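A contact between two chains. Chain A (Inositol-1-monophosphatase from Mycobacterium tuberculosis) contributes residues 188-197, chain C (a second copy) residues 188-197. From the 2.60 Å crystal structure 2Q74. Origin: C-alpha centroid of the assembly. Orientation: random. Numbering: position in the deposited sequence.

Chain A, residues 188-197: REKQAELLAH
Chain C 188-197: REKQAELLAH

Small residues let helices pack closely, and the pairing of residues 188-197 from two copies of inositol-1-monophosphatase is a compact example. Both stretches are helical, with phi near -60° and psi near -40°, held by i to i+4 hydrogen bonds such as A196(C) N to A192(C) O at 3.0 Å. Their axes run antiparallel at 178° and approach to 8.2 Å. The register is reciprocal: the CA of A192(A) lies 4.6 Å from the CA of A196(C), and the CA of A196(A) lies 4.6 Å from the CA of A192(C). Each contact therefore recurs with the chains exchanged, and together the two surfaces bury 463 Å².

Along chain C, R188(C) starts outside the contact, its extended side chain (chi1 m, chi2 and chi3 t) leading away. E189(C) leaves its backbone sideways, but with chi1 and chi2 both t its end comes nearer to chain A, bringing OE2 to 3.4 Å from CD2 of H197(A). Its methylene CG passes beside the backbone carbonyl of A196(A). K190(C) points away, and Q191(C), m then t, also leads its amide away from the partner.

A192(C) points toward chain A at one of the two places where the backbones come closest. Its CB meets the CB of A196(A) at 3.3 Å, a tight apolar contact between methyl groups. With nothing beyond CB on these residues, the two backbones can lie this close.

E193(C) follows, with chi1 at -147°, between wells, and chi2 at 86° (p). Its backbone N is 3.6 Å from the CB of A196(A), so that methyl also rests against the helix backbone. The side chain leaves sideways but its end comes nearer to chain A, and its OE2 stands 3.3 Å from OE2 of E193(A). Both are acceptors and no hydrogen bond joins them; if both are ionised, this pairing of like charges is unfavourable. The NE2 of H197(A) is 4.3 Å from OE2 of E193(C), near the acidic pair but not bonded to it.

L194(C) (t, p) is out of reach of chain A, and L195(C) (m, t) points sideways without touching it. A196(C) then points toward the partner and completes the second methyl pair, its CB 3.3 Å from the CB of A192(A) and 3.7 Å from N of E193(A).

H197(C) departs away from chain A, yet its m rotamer, with chi2 at 175°, returns the ring to the interface, where CD2 lies 3.4 Å from OE2 of E189(A). No hydrogen bond crosses between the stretches; close alanine packing dominates their centre.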

# COMPACT_ATOMS: atom_id res chain seq x y z
N ARG A 188 -3.31 11.09 17.75
CA ARG A 188 -2.39 10.42 16.80
C ARG A 188 -0.92 10.29 17.18
O ARG A 188 -0.33 9.24 16.96
CB ARG A 188 -2.49 11.04 15.41
CG ARG A 188 -3.74 10.63 14.68
CD ARG A 188 -3.67 10.92 13.20
NE ARG A 188 -4.84 10.39 12.50
CZ ARG A 188 -5.04 10.50 11.19
NH1 ARG A 188 -4.14 11.13 10.42
NH2 ARG A 188 -6.13 9.99 10.65
N GLU A 189 -0.31 11.35 17.69
CA GLU A 189 1.11 11.31 18.02
C GLU A 189 1.45 10.20 19.03
O GLU A 189 2.52 9.61 18.94
CB GLU A 189 1.63 12.67 18.52
CG GLU A 189 3.11 12.83 18.28
CD GLU A 189 3.73 14.01 18.99
OE1 GLU A 189 3.05 15.06 19.11
OE2 GLU A 189 4.91 13.88 19.41
N LYS A 190 0.55 9.92 19.98
CA LYS A 190 0.76 8.84 20.96
C LYS A 190 0.80 7.47 20.30
O LYS A 190 1.63 6.63 20.65
CB LYS A 190 -0.36 8.82 22.00
CG LYS A 190 -0.41 10.02 22.92
CD LYS A 190 -1.64 9.95 23.84
CE LYS A 190 -1.94 11.27 24.52
NZ LYS A 190 -3.11 11.16 25.41
N GLN A 191 -0.11 7.24 19.36
CA GLN A 191 -0.14 5.99 18.59
C GLN A 191 1.16 5.83 17.82
O GLN A 191 1.70 4.73 17.74
CB GLN A 191 -1.30 5.97 17.60
CG GLN A 191 -2.70 6.10 18.19
CD GLN A 191 -3.79 6.19 17.10
OE1 GLN A 191 -3.94 5.29 16.28
NE2 GLN A 191 -4.54 7.29 17.10
N ALA A 192 1.66 6.92 17.25
CA ALA A 192 2.91 6.93 16.49
C ALA A 192 4.10 6.66 17.41
O ALA A 192 5.04 5.95 17.05
CB ALA A 192 3.08 8.25 15.77
N GLU A 193 4.02 7.24 18.59
CA GLU A 193 5.03 7.08 19.63
C GLU A 193 5.10 5.61 20.04
O GLU A 193 6.18 5.02 20.15
CB GLU A 193 4.65 7.93 20.85
CG GLU A 193 5.81 8.51 21.63
CD GLU A 193 6.31 9.84 21.07
OE1 GLU A 193 5.46 10.74 20.80
OE2 GLU A 193 7.54 10.00 20.90
N LEU A 194 3.94 5.02 20.27
CA LEU A 194 3.82 3.60 20.58
C LEU A 194 4.44 2.73 19.50
O LEU A 194 5.14 1.77 19.82
CB LEU A 194 2.35 3.22 20.75
CG LEU A 194 2.02 1.73 20.91
CD1 LEU A 194 2.33 1.25 22.31
CD2 LEU A 194 0.57 1.49 20.59
N LEU A 195 4.17 3.05 18.24
CA LEU A 195 4.68 2.25 17.13
C LEU A 195 6.18 2.30 17.03
O LEU A 195 6.81 1.29 16.75
CB LEU A 195 4.07 2.70 15.80
CG LEU A 195 2.59 2.34 15.60
CD1 LEU A 195 2.06 2.79 14.22
CD2 LEU A 195 2.37 0.83 15.81
N ALA A 196 6.76 3.47 17.24
CA ALA A 196 8.21 3.60 17.22
C ALA A 196 8.83 2.57 18.17
O ALA A 196 9.83 1.96 17.84
CB ALA A 196 8.63 5.01 17.57
N HIS A 197 8.20 2.32 19.30
CA HIS A 197 8.71 1.33 20.24
C HIS A 197 8.65 -0.10 19.70
O HIS A 197 9.56 -0.89 19.96
CB HIS A 197 7.95 1.39 21.57
CG HIS A 197 8.17 2.67 22.33
ND1 HIS A 197 7.50 2.95 23.50
CD2 HIS A 197 8.96 3.74 22.08
CE1 HIS A 197 7.88 4.13 23.95
NE2 HIS A 197 8.76 4.63 23.10
N ARG C 188 16.38 2.06 13.36
CA ARG C 188 14.98 2.29 12.94
C ARG C 188 14.09 3.06 13.92
O ARG C 188 13.29 3.91 13.49
CB ARG C 188 14.33 0.95 12.59
CG ARG C 188 14.73 0.44 11.23
CD ARG C 188 13.84 -0.69 10.78
NE ARG C 188 14.11 -1.05 9.39
CZ ARG C 188 13.46 -1.99 8.71
NH1 ARG C 188 12.49 -2.69 9.31
NH2 ARG C 188 13.78 -2.25 7.44
N GLU C 189 14.22 2.78 15.22
CA GLU C 189 13.36 3.40 16.23
C GLU C 189 13.44 4.94 16.23
O GLU C 189 12.43 5.60 16.47
CB GLU C 189 13.65 2.86 17.63
CG GLU C 189 12.44 2.98 18.54
CD GLU C 189 12.74 2.71 20.00
OE1 GLU C 189 13.58 1.84 20.31
OE2 GLU C 189 12.09 3.35 20.85
N LYS C 190 14.62 5.49 15.96
CA LYS C 190 14.79 6.94 15.83
C LYS C 190 13.99 7.53 14.67
O LYS C 190 13.38 8.60 14.79
CB LYS C 190 16.26 7.31 15.62
CG LYS C 190 17.18 6.97 16.76
CD LYS C 190 18.64 7.27 16.38
CE LYS C 190 19.63 6.66 17.38
NZ LYS C 190 21.05 7.00 17.08
N GLN C 191 14.02 6.85 13.52
CA GLN C 191 13.26 7.28 12.35
C GLN C 191 11.78 7.29 12.68
O GLN C 191 11.06 8.19 12.28
CB GLN C 191 13.49 6.36 11.15
CG GLN C 191 14.93 6.26 10.65
CD GLN C 191 15.09 5.21 9.55
OE1 GLN C 191 14.53 5.34 8.45
NE2 GLN C 191 15.86 4.17 9.84
N ALA C 192 11.33 6.26 13.40
CA ALA C 192 9.94 6.12 13.82
C ALA C 192 9.56 7.21 14.81
O ALA C 192 8.46 7.75 14.80
CB ALA C 192 9.71 4.74 14.44
N GLU C 193 10.51 7.50 15.69
CA GLU C 193 10.35 8.53 16.70
C GLU C 193 10.15 9.87 15.99
O GLU C 193 9.23 10.62 16.30
CB GLU C 193 11.61 8.58 17.58
CG GLU C 193 11.38 8.97 19.02
CD GLU C 193 11.01 7.78 19.90
OE1 GLU C 193 11.72 6.74 19.86
OE2 GLU C 193 10.02 7.90 20.65
N LEU C 194 11.02 10.14 15.02
CA LEU C 194 10.93 11.33 14.20
C LEU C 194 9.57 11.46 13.52
O LEU C 194 9.00 12.56 13.46
CB LEU C 194 12.02 11.33 13.13
CG LEU C 194 11.96 12.42 12.05
CD1 LEU C 194 12.44 13.75 12.60
CD2 LEU C 194 12.79 12.00 10.85
N LEU C 195 9.05 10.36 12.98
CA LEU C 195 7.79 10.39 12.25
C LEU C 195 6.61 10.69 13.15
O LEU C 195 5.69 11.40 12.76
CB LEU C 195 7.55 9.07 11.51
CG LEU C 195 8.45 8.82 10.29
CD1 LEU C 195 8.03 7.51 9.58
CD2 LEU C 195 8.46 10.00 9.31
N ALA C 196 6.64 10.15 14.36
CA ALA C 196 5.59 10.43 15.33
C ALA C 196 5.44 11.93 15.53
O ALA C 196 4.33 12.42 15.66
CB ALA C 196 5.87 9.72 16.65
N HIS C 197 6.55 12.66 15.50
CA HIS C 197 6.51 14.11 15.61
C HIS C 197 5.84 14.81 14.42
O HIS C 197 5.13 15.80 14.60
CB HIS C 197 7.91 14.68 15.81
CG HIS C 197 8.55 14.29 17.10
ND1 HIS C 197 9.85 14.63 17.41
CD2 HIS C 197 8.08 13.59 18.16
CE1 HIS C 197 10.15 14.16 18.61
NE2 HIS C 197 9.09 13.52 19.08